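PDB 7JVH: glycoside Hydrolase Family 43_12 from Metagenome, which probably hydrolyses glycosidic bonds in plant cell-wall polysaccharides such as arabinoxylan. Local coordinates for residues L75-F80 with R334-L339; G59-P64 with P87-T92; G37-Y42 with G321-S326; C67-D72 with D133-I138; E368-T371 with G375-P378. One frame throughout, in Å; residues are numbered along the deposited sequence.

Contact 1: L75-F80 with R334-L339; sequences LVNSSF and RETFML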
# COMPACT_ATOMS: atom_id res chain seq x y z
N LEU A 75 7.52 -8.62 6.39
CA LEU A 75 7.34 -7.21 6.09
C LEU A 75 5.90 -6.97 5.69
O LEU A 75 5.35 -7.74 4.90
CB LEU A 75 8.30 -6.79 4.97
CG LEU A 75 8.07 -5.45 4.26
CD1 LEU A 75 8.64 -4.27 5.04
CD2 LEU A 75 8.67 -5.54 2.85
N VAL A 76 5.30 -5.92 6.25
CA VAL A 76 3.89 -5.60 6.01
C VAL A 76 3.68 -4.11 5.76
O VAL A 76 4.54 -3.29 6.09
CB VAL A 76 3.01 -6.09 7.16
CG1 VAL A 76 3.11 -7.60 7.33
CG2 VAL A 76 3.35 -5.39 8.47
N ASN A 77 2.51 -3.79 5.18
CA ASN A 77 2.16 -2.45 4.70
C ASN A 77 0.68 -2.10 4.99
O ASN A 77 -0.17 -2.99 5.16
CB ASN A 77 2.39 -2.38 3.19
CG ASN A 77 3.82 -2.72 2.80
OD1 ASN A 77 4.15 -3.85 2.40
ND2 ASN A 77 4.70 -1.73 2.92
N SER A 78 0.39 -0.80 5.05
CA SER A 78 -0.97 -0.30 5.13
C SER A 78 -1.66 -0.50 3.78
O SER A 78 -0.99 -0.65 2.77
CB SER A 78 -0.98 1.19 5.52
OG SER A 78 -0.10 1.95 4.74
N SER A 79 -3.00 -0.53 3.79
CA SER A 79 -3.79 -0.84 2.61
C SER A 79 -5.14 -0.14 2.50
O SER A 79 -5.81 -0.25 1.46
CB SER A 79 -4.00 -2.36 2.51
OG SER A 79 -4.47 -2.91 3.72
N PHE A 80 -5.56 0.55 3.56
CA PHE A 80 -6.75 1.42 3.53
C PHE A 80 -8.01 0.60 3.18
O PHE A 80 -8.32 -0.35 3.90
CB PHE A 80 -6.41 2.65 2.67
CG PHE A 80 -5.17 3.34 3.16
CD1 PHE A 80 -5.23 4.25 4.19
CD2 PHE A 80 -3.92 2.99 2.67
CE1 PHE A 80 -4.10 4.84 4.70
CE2 PHE A 80 -2.77 3.59 3.19
CZ PHE A 80 -2.87 4.51 4.21
N ARG A 334 2.61 5.68 -2.09
CA ARG A 334 3.82 5.65 -1.29
C ARG A 334 4.37 4.23 -1.27
O ARG A 334 3.64 3.26 -1.02
CB ARG A 334 3.53 6.14 0.14
CG ARG A 334 3.11 7.60 0.24
CD ARG A 334 2.53 7.90 1.61
NE ARG A 334 1.28 7.17 1.81
CZ ARG A 334 0.68 6.94 2.97
NH1 ARG A 334 1.19 7.40 4.12
NH2 ARG A 334 -0.45 6.25 2.98
N GLU A 335 5.68 4.10 -1.54
CA GLU A 335 6.32 2.82 -1.77
C GLU A 335 7.29 2.48 -0.64
O GLU A 335 7.68 3.38 0.13
CB GLU A 335 7.06 2.87 -3.10
CG GLU A 335 6.21 3.45 -4.23
CD GLU A 335 6.92 3.52 -5.55
OE1 GLU A 335 7.63 4.49 -5.77
OE2 GLU A 335 6.73 2.62 -6.38
N THR A 336 7.57 1.19 -0.49
CA THR A 336 8.49 0.71 0.56
C THR A 336 9.92 0.75 0.05
O THR A 336 10.27 -0.07 -0.77
CB THR A 336 8.23 -0.76 0.88
OG1 THR A 336 6.95 -0.81 1.49
CG2 THR A 336 9.26 -1.32 1.84
N PHE A 337 10.71 1.68 0.57
CA PHE A 337 12.12 1.82 0.19
C PHE A 337 12.98 1.15 1.26
O PHE A 337 12.52 0.94 2.35
CB PHE A 337 12.54 3.27 0.26
CG PHE A 337 12.01 4.10 -0.87
CD1 PHE A 337 10.66 4.34 -1.00
CD2 PHE A 337 12.87 4.63 -1.81
CE1 PHE A 337 10.18 5.11 -2.04
CE2 PHE A 337 12.39 5.40 -2.85
CZ PHE A 337 11.04 5.63 -2.96
N MSE A 338 14.24 0.86 0.94
CA MSE A 338 15.14 0.28 1.96
C MSE A 338 16.49 0.98 1.90
O MSE A 338 16.77 1.59 0.88
CB MSE A 338 15.28 -1.23 1.83
CG MSE A 338 15.57 -1.88 3.15
SE MSE A 338 16.06 -3.71 2.98
CE MSE A 338 14.84 -4.98 3.72
N LEU A 339 17.25 0.90 2.99
CA LEU A 339 18.59 1.51 3.12
C LEU A 339 19.36 0.74 4.18
O LEU A 339 18.72 0.18 5.07
CB LEU A 339 18.42 2.96 3.57
CG LEU A 339 18.28 4.02 2.49
CD1 LEU A 339 18.34 5.40 3.09
CD2 LEU A 339 19.35 3.86 1.44
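The Phe80 ring and the Arg334 guanidinium meet with their planes 43° apart. Phe80 CZ lies at the guanidinium edge, close to its plane and 3.2 Å from Arg334 NH2, while NH2 reaches the phenyl ring obliquely. This is a glancing contact, and the polar grip on the arginine comes from elsewhere: NH2 is hydrogen-bonded to Phe556 O, and NH1 to a bound glycerol, with a long, weak ion pair to Asp63. The Phe556 ring also meets that of Phe80. A bend at chi3 (-66°) turns the guanidinium back toward Phe80 after an otherwise extended start. Farther along, the Asn77 amide approaches Thr336 nitrogen-first, with ND2 2.8 Å from OG1. Each of these atoms has a firm partner in the intervening loop, ND2 in Pro62 O and OG1 in Tyr61 O. Thr336 CG2 stands anti to the backbone N and faces Leu75, where CD2 comes to 4.4 Å, a loose apolar touch. The touching residues are all buried, although the backbones stay well apart, with Asn77 CA 8.2 Å from Thr336 CA. The loop 59-64 runs alongside both segments and makes backbone hydrogen bonds to each, Pro62 pairing with Ser78 and Tyr61 with Arg334. Strand 72-76 belongs to the first four-stranded sheet of the five-bladed beta-propeller of this family and strand 335-342 to the last, so the contact lies where the ring of blades closes, the touching parts of the two segments running nearly antiparallel, with strand 120-129 of the next blade packed behind Val76.

Contact 2: G59-P64 with P87-T92; sequences GCYPDP and PIFHST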
# COMPACT_ATOMS: atom_id res chain seq x y z
N GLY A 59 4.85 0.67 -6.19
CA GLY A 59 3.42 0.91 -6.06
C GLY A 59 3.00 1.09 -4.60
O GLY A 59 3.85 1.08 -3.70
N CYS A 60 1.69 1.24 -4.38
CA CYS A 60 1.15 1.52 -3.05
C CYS A 60 1.46 0.42 -2.04
O CYS A 60 0.77 -0.61 -1.97
CB CYS A 60 -0.35 1.77 -3.09
SG CYS A 60 -0.99 2.49 -1.55
N TYR A 61 2.54 0.65 -1.27
CA TYR A 61 2.94 -0.19 -0.16
C TYR A 61 3.50 0.73 0.92
O TYR A 61 4.71 0.77 1.14
CB TYR A 61 3.97 -1.23 -0.58
CG TYR A 61 3.39 -2.28 -1.49
CD1 TYR A 61 2.74 -3.39 -0.98
CD2 TYR A 61 3.47 -2.15 -2.87
CE1 TYR A 61 2.21 -4.36 -1.81
CE2 TYR A 61 2.94 -3.12 -3.72
CZ TYR A 61 2.32 -4.22 -3.18
OH TYR A 61 1.79 -5.20 -4.00
N PRO A 62 2.63 1.54 1.58
CA PRO A 62 3.09 2.54 2.54
C PRO A 62 3.33 1.98 3.94
O PRO A 62 3.06 0.80 4.23
CB PRO A 62 1.93 3.55 2.54
CG PRO A 62 0.96 3.08 1.48
CD PRO A 62 1.18 1.61 1.38
N ASP A 63 3.86 2.84 4.81
CA ASP A 63 4.03 2.57 6.23
C ASP A 63 4.61 1.17 6.45
O ASP A 63 3.97 0.30 7.04
CB ASP A 63 2.67 2.70 6.94
CG ASP A 63 2.00 4.03 6.67
OD1 ASP A 63 2.64 5.10 6.87
OD2 ASP A 63 0.82 4.01 6.25
N PRO A 64 5.84 0.89 5.97
CA PRO A 64 6.40 -0.46 6.04
C PRO A 64 6.85 -0.78 7.45
O PRO A 64 7.49 0.05 8.10
CB PRO A 64 7.59 -0.39 5.09
CG PRO A 64 8.01 1.04 5.11
CD PRO A 64 6.75 1.85 5.31
N PRO A 87 -0.70 -6.59 3.07
CA PRO A 87 0.02 -7.68 2.41
C PRO A 87 1.25 -7.99 3.24
O PRO A 87 1.81 -7.07 3.85
CB PRO A 87 0.40 -7.07 1.06
CG PRO A 87 0.43 -5.60 1.31
CD PRO A 87 -0.58 -5.30 2.38
N ILE A 88 1.64 -9.27 3.28
CA ILE A 88 2.78 -9.71 4.08
C ILE A 88 3.80 -10.47 3.21
O ILE A 88 3.45 -11.43 2.51
CB ILE A 88 2.32 -10.51 5.32
CG1 ILE A 88 3.54 -11.01 6.12
CG2 ILE A 88 1.38 -11.65 4.94
CD1 ILE A 88 3.21 -11.39 7.54
N PHE A 89 5.05 -9.99 3.24
CA PHE A 89 6.14 -10.53 2.44
C PHE A 89 7.15 -11.23 3.34
O PHE A 89 7.41 -10.79 4.45
CB PHE A 89 6.81 -9.41 1.65
CG PHE A 89 5.88 -8.68 0.73
CD1 PHE A 89 5.18 -7.56 1.18
CD2 PHE A 89 5.68 -9.10 -0.59
CE1 PHE A 89 4.32 -6.87 0.33
CE2 PHE A 89 4.80 -8.43 -1.43
CZ PHE A 89 4.12 -7.31 -0.96
N HIS A 90 7.70 -12.35 2.84
CA HIS A 90 8.73 -13.13 3.54
C HIS A 90 10.04 -13.16 2.73
O HIS A 90 10.01 -13.23 1.52
CB HIS A 90 8.22 -14.55 3.83
CG HIS A 90 9.30 -15.54 4.16
ND1 HIS A 90 9.88 -16.36 3.21
CD2 HIS A 90 9.89 -15.86 5.33
CE1 HIS A 90 10.79 -17.12 3.79
NE2 HIS A 90 10.81 -16.85 5.08
N SER A 91 11.17 -13.09 3.44
CA SER A 91 12.51 -13.09 2.85
C SER A 91 13.56 -13.56 3.86
O SER A 91 13.47 -13.27 5.05
CB SER A 91 12.86 -11.70 2.33
OG SER A 91 14.20 -11.62 1.86
N THR A 92 14.58 -14.28 3.36
CA THR A 92 15.71 -14.70 4.18
C THR A 92 16.94 -13.81 4.00
O THR A 92 17.91 -13.97 4.72
CB THR A 92 16.11 -16.15 3.90
OG1 THR A 92 16.37 -16.30 2.51
CG2 THR A 92 15.00 -17.10 4.31
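Aromatic contact dominates between Tyr61 and Phe89, which form an offset edge-to-face pair. The edge of Phe89 points to the face of Tyr61, the centroids are 5.7 Å apart and the planes are at 69°. The closest approach joins Tyr61 CE1 to Phe89 CZ at 3.6 Å, and Phe89 CE1 adds a second touch on Tyr61 CE1 at 3.9 Å. The other apolar contact is with Pro87: its CG, at the tip of the pyrrolidine ring, sits at the edge of the tyrosine, 3.8 Å from CE1 and 3.9 Å from CD1. The CD1-CE1 side of Tyr61 is thus shared by two residues on one side of strand 85-91, two positions apart. With CG anti to the carbonyl carbon (chi1 -69°), the phenol is directed at that strand. Polar bonds hold the loop from other sides, Tyr61 O accepting from Thr336 OG1 and Cys60 O from Arg437 NE. Phe89 continues the aromatic cluster through an edge-to-face meeting with Phe377. Strand 85-91 lies between strands 72-76 and 98-102 in the first propeller sheet, and the loop 59-64, which leads into strand 65-69, sets Tyr61 against one side of it.

Contact 3: G37-Y42 with G321-S326; sequences GEDDIY and GIRPNS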
# COMPACT_ATOMS: atom_id res chain seq x y z
N GLY A 37 5.62 -2.65 -16.79
CA GLY A 37 6.24 -1.43 -16.29
C GLY A 37 7.33 -0.99 -17.25
O GLY A 37 8.04 -1.83 -17.81
N GLU A 38 7.45 0.33 -17.45
CA GLU A 38 8.31 0.92 -18.49
C GLU A 38 8.86 2.26 -18.00
O GLU A 38 8.82 3.26 -18.73
CB GLU A 38 7.54 1.16 -19.81
CG GLU A 38 6.79 -0.02 -20.40
CD GLU A 38 5.64 0.40 -21.33
OE1 GLU A 38 4.77 1.20 -20.94
OE2 GLU A 38 5.58 -0.09 -22.48
N ASP A 39 9.39 2.28 -16.78
CA ASP A 39 9.96 3.50 -16.21
C ASP A 39 11.38 3.78 -16.73
O ASP A 39 12.20 2.87 -16.90
CB ASP A 39 9.95 3.46 -14.68
CG ASP A 39 8.59 3.85 -14.10
OD1 ASP A 39 7.82 4.58 -14.80
OD2 ASP A 39 8.31 3.42 -12.94
N ASP A 40 11.62 5.07 -16.99
CA ASP A 40 12.89 5.59 -17.48
C ASP A 40 14.06 5.24 -16.55
O ASP A 40 15.12 4.83 -17.01
CB ASP A 40 12.79 7.12 -17.61
CG ASP A 40 11.78 7.56 -18.64
OD1 ASP A 40 11.33 6.75 -19.48
OD2 ASP A 40 11.41 8.75 -18.62
N ILE A 41 13.85 5.41 -15.24
CA ILE A 41 14.89 5.31 -14.24
C ILE A 41 15.62 3.95 -14.26
O ILE A 41 16.83 3.88 -14.07
CB ILE A 41 14.36 5.63 -12.81
CG1 ILE A 41 15.51 5.96 -11.85
CG2 ILE A 41 13.54 4.48 -12.26
CD1 ILE A 41 16.15 7.31 -12.14
N TYR A 42 14.87 2.87 -14.49
CA TYR A 42 15.39 1.52 -14.48
C TYR A 42 16.12 1.23 -15.79
O TYR A 42 17.18 0.57 -15.78
CB TYR A 42 14.28 0.50 -14.27
CG TYR A 42 13.50 0.72 -12.99
CD1 TYR A 42 14.13 0.68 -11.77
CD2 TYR A 42 12.12 0.98 -13.01
CE1 TYR A 42 13.45 0.87 -10.60
CE2 TYR A 42 11.41 1.18 -11.84
CZ TYR A 42 12.08 1.12 -10.64
OH TYR A 42 11.41 1.32 -9.46
N GLY A 321 8.25 6.33 0.63
CA GLY A 321 8.58 7.47 -0.19
C GLY A 321 7.69 7.42 -1.41
O GLY A 321 6.99 6.44 -1.63
N ILE A 322 7.72 8.52 -2.17
CA ILE A 322 7.08 8.62 -3.46
C ILE A 322 8.12 8.90 -4.57
O ILE A 322 9.12 9.59 -4.34
CB ILE A 322 6.04 9.75 -3.47
CG1 ILE A 322 6.68 11.12 -3.28
CG2 ILE A 322 5.02 9.52 -2.39
CD1 ILE A 322 5.70 12.26 -3.55
N ARG A 323 7.89 8.36 -5.77
CA ARG A 323 8.64 8.76 -6.95
C ARG A 323 7.70 9.60 -7.81
O ARG A 323 6.98 9.04 -8.63
CB ARG A 323 9.18 7.54 -7.71
CG ARG A 323 10.06 6.59 -6.93
CD ARG A 323 10.47 5.37 -7.73
NE ARG A 323 9.46 4.32 -7.80
CZ ARG A 323 8.88 3.87 -8.93
NH1 ARG A 323 9.20 4.35 -10.13
NH2 ARG A 323 7.93 2.93 -8.85
N PRO A 324 7.71 10.95 -7.71
CA PRO A 324 6.80 11.79 -8.51
C PRO A 324 7.18 11.87 -9.99
O PRO A 324 8.33 11.59 -10.35
CB PRO A 324 6.94 13.18 -7.87
CG PRO A 324 8.36 13.14 -7.29
CD PRO A 324 8.61 11.73 -6.84
N ASN A 325 6.22 12.28 -10.83
CA ASN A 325 6.44 12.48 -12.26
C ASN A 325 7.00 13.88 -12.49
O ASN A 325 7.27 14.59 -11.53
CB ASN A 325 5.17 12.21 -13.08
CG ASN A 325 4.16 13.33 -13.00
OD1 ASN A 325 4.23 14.19 -12.13
ND2 ASN A 325 3.19 13.33 -13.93
N SER A 326 7.18 14.26 -13.75
CA SER A 326 7.78 15.55 -14.12
C SER A 326 7.02 16.78 -13.60
O SER A 326 7.60 17.85 -13.50
CB SER A 326 7.95 15.65 -15.64
OG SER A 326 6.71 15.55 -16.31
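Asp39, just before the short helix 40-43, and Tyr42 within it meet Arg323 at the junction between the C-terminal beta-sandwich and the propeller: strand 28-37, just before the helix, belongs to a sheet of the sandwich, whereas Arg323 follows strand 316-322 of the last propeller blade. The centre of the contact is a salt bridge in which Arg323 NH1 donates to Asp39 OD2 at 3.1 Å, nearly straight at 163°. The bond stays in the guanidinium plane but meets the carboxylate from above its own plane, and the two planes are 71° apart, so this is a single-point bridge rather than a paired, coplanar one. Tyr42 comes from another direction: its OH stands over one guanidinium face, 3.6 Å from Arg323 CZ. A bend at chi3 (-81°) presents the guanidinium to both residues. Its remaining nitrogens are also taken, NE by a salt bridge to Glu335 and NH2 by Gln439 O. With all three nitrogens engaged, rotation of the group should be tightly restricted. Asp39 occupies the N-cap position without making a capping bond; its OD1 instead accepts from the backbone N of Lys442, its strongest partner, which helps to position the carboxylate. On the helix itself, Ile41 CG2 packs over a face of the Tyr42 ring, while Tyr53 meets that ring edge-to-face. A buried arginine held between Asp39 and Glu335 thus links two domains, in the propeller-plus-sandwich architecture known from beta-xylosidase-like members of glycoside hydrolase family 43.

Contact 4: C67-D72 with D133-I138; sequences CRKGDD and DTFYMI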
# COMPACT_ATOMS: atom_id res chain seq x y z
N CYS A 67 9.83 -7.31 10.95
CA CYS A 67 10.29 -8.06 12.09
C CYS A 67 11.10 -9.28 11.63
O CYS A 67 11.05 -9.66 10.46
CB CYS A 67 9.11 -8.49 12.93
SG CYS A 67 8.19 -9.87 12.27
N ARG A 68 11.83 -9.89 12.57
CA ARG A 68 12.63 -11.08 12.31
C ARG A 68 12.40 -12.16 13.35
O ARG A 68 12.32 -11.88 14.54
CB ARG A 68 14.12 -10.71 12.29
CG ARG A 68 15.05 -11.88 12.00
CD ARG A 68 16.49 -11.42 11.86
NE ARG A 68 17.42 -12.50 12.18
CZ ARG A 68 18.73 -12.46 12.00
NH1 ARG A 68 19.33 -11.37 11.52
NH2 ARG A 68 19.47 -13.52 12.31
N LYS A 69 12.27 -13.40 12.86
CA LYS A 69 12.35 -14.62 13.67
C LYS A 69 13.37 -15.55 13.01
O LYS A 69 13.15 -16.02 11.89
CB LYS A 69 10.99 -15.30 13.76
CG LYS A 69 11.01 -16.57 14.60
CD LYS A 69 9.76 -17.39 14.43
CE LYS A 69 9.82 -18.64 15.26
NZ LYS A 69 8.64 -19.50 15.02
N GLY A 70 14.49 -15.79 13.71
CA GLY A 70 15.57 -16.63 13.21
C GLY A 70 16.13 -16.14 11.89
O GLY A 70 16.57 -14.98 11.78
N ASP A 71 16.10 -17.01 10.87
CA ASP A 71 16.54 -16.68 9.51
C ASP A 71 15.49 -15.95 8.68
O ASP A 71 15.80 -15.52 7.57
CB ASP A 71 16.94 -17.96 8.75
CG ASP A 71 18.10 -18.69 9.38
OD1 ASP A 71 18.85 -18.05 10.16
OD2 ASP A 71 18.27 -19.89 9.08
N ASP A 72 14.27 -15.84 9.21
CA ASP A 72 13.10 -15.35 8.46
C ASP A 72 12.70 -13.91 8.79
O ASP A 72 12.55 -13.56 9.97
CB ASP A 72 11.92 -16.28 8.70
CG ASP A 72 12.15 -17.66 8.17
OD1 ASP A 72 12.45 -17.76 6.96
OD2 ASP A 72 12.02 -18.62 8.94
N ASP A 133 7.11 -16.80 21.74
CA ASP A 133 7.17 -17.35 20.39
C ASP A 133 5.89 -17.06 19.59
O ASP A 133 5.30 -17.96 18.98
CB ASP A 133 7.49 -18.86 20.45
CG ASP A 133 7.79 -19.48 19.10
OD1 ASP A 133 8.17 -18.75 18.15
OD2 ASP A 133 7.67 -20.71 18.98
N THR A 134 5.48 -15.78 19.59
CA THR A 134 4.20 -15.36 19.02
C THR A 134 4.38 -14.11 18.18
O THR A 134 5.12 -13.21 18.57
CB THR A 134 3.15 -15.05 20.11
OG1 THR A 134 3.07 -16.14 21.04
CG2 THR A 134 1.77 -14.84 19.47
N PHE A 135 3.68 -14.08 17.05
CA PHE A 135 3.64 -12.92 16.15
C PHE A 135 2.43 -12.02 16.48
O PHE A 135 1.41 -12.48 16.99
CB PHE A 135 3.59 -13.38 14.69
CG PHE A 135 4.87 -14.02 14.20
CD1 PHE A 135 5.12 -15.38 14.42
CD2 PHE A 135 5.82 -13.27 13.52
CE1 PHE A 135 6.29 -15.96 13.97
CE2 PHE A 135 6.99 -13.85 13.06
CZ PHE A 135 7.23 -15.19 13.29
N TYR A 136 2.58 -10.73 16.16
CA TYR A 136 1.62 -9.67 16.44
C TYR A 136 1.56 -8.73 15.23
O TYR A 136 2.59 -8.24 14.78
CB TYR A 136 2.06 -8.88 17.67
CG TYR A 136 1.94 -9.63 18.98
CD1 TYR A 136 2.99 -10.41 19.46
CD2 TYR A 136 0.79 -9.53 19.74
CE1 TYR A 136 2.88 -11.08 20.66
CE2 TYR A 136 0.67 -10.19 20.96
CZ TYR A 136 1.72 -10.98 21.41
OH TYR A 136 1.62 -11.64 22.61
N MSE A 137 0.35 -8.50 14.72
CA MSE A 137 0.12 -7.44 13.74
C MSE A 137 -0.85 -6.44 14.36
O MSE A 137 -2.02 -6.75 14.57
CB MSE A 137 -0.44 -8.04 12.44
CG MSE A 137 -0.25 -7.15 11.23
SE MSE A 137 -1.37 -5.56 11.29
CE MSE A 137 -0.07 -4.21 11.62
N ILE A 138 -0.34 -5.24 14.68
CA ILE A 138 -1.12 -4.21 15.34
C ILE A 138 -1.27 -2.96 14.46
O ILE A 138 -0.30 -2.45 13.92
CB ILE A 138 -0.51 -3.86 16.72
CG1 ILE A 138 -1.46 -2.98 17.53
CG2 ILE A 138 0.83 -3.16 16.58
CD1 ILE A 138 -0.98 -2.72 18.95
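Lys69 passes the CZ end of the Phe135 ring, the two side chains crossing at about a right angle, and ends at Asp133. Its CD is 3.5 Å from Phe135 CZ, with CB behind it at 3.8 Å from the same CZ, an oblique approach of the aliphatic chain. Because CG is anti to the backbone N (chi1 -180°) and the rest of the chain is extended, NZ reaches Asp133 OD1 at 3.3 Å, a salt bridge whose hydrogen bond is weak. Cys67 makes a sulfur-aromatic contact at the ring edge: SG is 4.2 Å from Phe135 CE2 and, seen from the ring centroid, 82° off the normal. The strands concerned belong to successive four-stranded blades of the propeller, 65-69 being an edge strand of the first sheet and 134-142 the second strand of the next, so side chains bridge the two sheets. Around this shell, Asp133 OD1 has its stronger partner in Tyr128 OH, and the Tyr128 and Tyr74 rings both meet Phe135. Asp133 and Thr134 form a G1 beta bulge opposite Asn129, at the start of strand 134-142. Lys69 begins a type II' turn that closes on Asp72 with backbone hydrogen bonds in both directions, Gly70 taking the positive-phi position. Arg68 NE donates to Gly70 O at 2.7 Å.

Contact 5: E368-T371 with G375-P378; sequences ENKT and GFFP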
# COMPACT_ATOMS: atom_id res chain seq x y z
N GLU A 368 22.32 -12.76 -4.21
CA GLU A 368 22.13 -12.49 -5.65
C GLU A 368 20.69 -12.03 -5.89
O GLU A 368 19.80 -12.47 -5.18
CB GLU A 368 22.51 -13.69 -6.52
CG GLU A 368 22.26 -15.03 -5.84
CD GLU A 368 22.86 -16.23 -6.55
OE1 GLU A 368 22.11 -16.94 -7.22
OE2 GLU A 368 24.08 -16.45 -6.41
N ASN A 369 20.52 -11.17 -6.89
CA ASN A 369 19.22 -10.56 -7.25
C ASN A 369 18.33 -11.55 -8.01
O ASN A 369 18.59 -11.77 -9.19
CB ASN A 369 19.48 -9.30 -8.05
CG ASN A 369 18.32 -8.34 -8.03
OD1 ASN A 369 17.19 -8.75 -8.23
ND2 ASN A 369 18.60 -7.08 -7.81
N LYS A 370 17.32 -12.09 -7.35
CA LYS A 370 16.36 -13.00 -7.96
C LYS A 370 14.97 -12.35 -8.09
O LYS A 370 13.98 -13.04 -8.29
CB LYS A 370 16.30 -14.30 -7.16
CG LYS A 370 17.63 -15.01 -7.11
CD LYS A 370 17.59 -16.33 -6.34
CE LYS A 370 17.51 -16.13 -4.83
NZ LYS A 370 17.84 -17.38 -4.10
N THR A 371 14.91 -11.02 -7.99
CA THR A 371 13.64 -10.30 -8.09
C THR A 371 12.99 -10.62 -9.44
O THR A 371 13.66 -10.67 -10.46
CB THR A 371 13.82 -8.77 -7.94
OG1 THR A 371 14.71 -8.29 -8.95
CG2 THR A 371 14.38 -8.43 -6.55
N GLY A 375 9.36 -17.53 -7.71
CA GLY A 375 8.13 -16.99 -7.10
C GLY A 375 8.39 -15.70 -6.37
O GLY A 375 7.56 -15.33 -5.56
N PHE A 376 9.51 -15.05 -6.67
CA PHE A 376 9.89 -13.80 -5.99
C PHE A 376 9.15 -12.61 -6.58
O PHE A 376 8.88 -12.60 -7.77
CB PHE A 376 11.39 -13.57 -6.09
CG PHE A 376 12.16 -14.46 -5.16
CD1 PHE A 376 12.09 -14.27 -3.80
CD2 PHE A 376 12.92 -15.50 -5.64
CE1 PHE A 376 12.78 -15.10 -2.94
CE2 PHE A 376 13.61 -16.33 -4.78
CZ PHE A 376 13.53 -16.13 -3.43
N PHE A 377 8.89 -11.64 -5.72
CA PHE A 377 8.21 -10.42 -6.07
C PHE A 377 9.07 -9.65 -7.07
O PHE A 377 10.29 -9.59 -6.90
CB PHE A 377 7.98 -9.60 -4.79
CG PHE A 377 6.90 -8.56 -4.90
CD1 PHE A 377 5.58 -8.93 -5.06
CD2 PHE A 377 7.21 -7.21 -4.81
CE1 PHE A 377 4.58 -7.96 -5.13
CE2 PHE A 377 6.22 -6.25 -4.91
CZ PHE A 377 4.90 -6.62 -5.06
N PRO A 378 8.48 -9.03 -8.12
CA PRO A 378 9.27 -8.34 -9.14
C PRO A 378 9.81 -7.01 -8.68
O PRO A 378 9.47 -6.56 -7.61
CB PRO A 378 8.25 -8.13 -10.26
CG PRO A 378 6.94 -8.02 -9.55
CD PRO A 378 7.03 -8.97 -8.38
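Apolar packing joins Lys370 to Phe376, whose ring crosses the aliphatic part of the lysine at a slant. Lys370 CB is 3.9 Å from Phe376 CD2, and CE, brought round by the bend at chi3 (-74°), is the same distance from CE2. The phenylalanine thus touches both ends of the methylene chain. Van der Waals contacts to backbone atoms complete the meeting. Lys370 O lies 3.4 Å from Phe376 CB and approaches the ring obliquely, and Phe377 O sits 3.6 Å from Thr371 CA. The backbones come nearest at Thr371 and Pro378, whose CA atoms are 4.9 Å apart. The side-chain hydrogen bonds within the segments lie in 368-371, where Asn369 and Thr371 make an Asx turn: Asn369 OD1 accepts the backbone N of Thr371 at 3.2 Å and also its hydroxyl OG1 at 2.6 Å, the latter in the carbonyl plane. Two donors from one residue on a single oxygen fix the turn that presents Lys370 and Thr371 to the other arm. Asn369 ND2 donates to Glu51 O. The contact closes a small reversal in the long connection between strands 360-362 and 383-386. Asn96 bonds the backbone of Glu368 and Lys370 and also touches Phe376, while Phe377 pairs with the backbone of Trp97, laying this connection against the loop between strands 85-91 and 98-102.

In the fold
Contacts 1 and 2, with centres 5 Å apart, meet along the loop 59-64 of contact 2, Ser78 OG lying 2.7 Å from Asp63 OD2. The bound glycerol touches both Asp63 and Arg334 and may mark the substrate pocket, which in this family lies near the propeller axis. Contact 3, its centre 16 Å from that of contact 1, is tied to it through Glu335, whose OE1 bridges to Arg323 NE at 2.7 Å. Contact 4 lies outward, joined to contact 2 by His90 NE2 and Asp72 OD1 at 2.7 Å. Contact 5 meets contact 2 through Phe377, whose CE1 is 3.7 Å from Phe89 CE2, yet stays about 8 Å from contact 3 at nearest atoms.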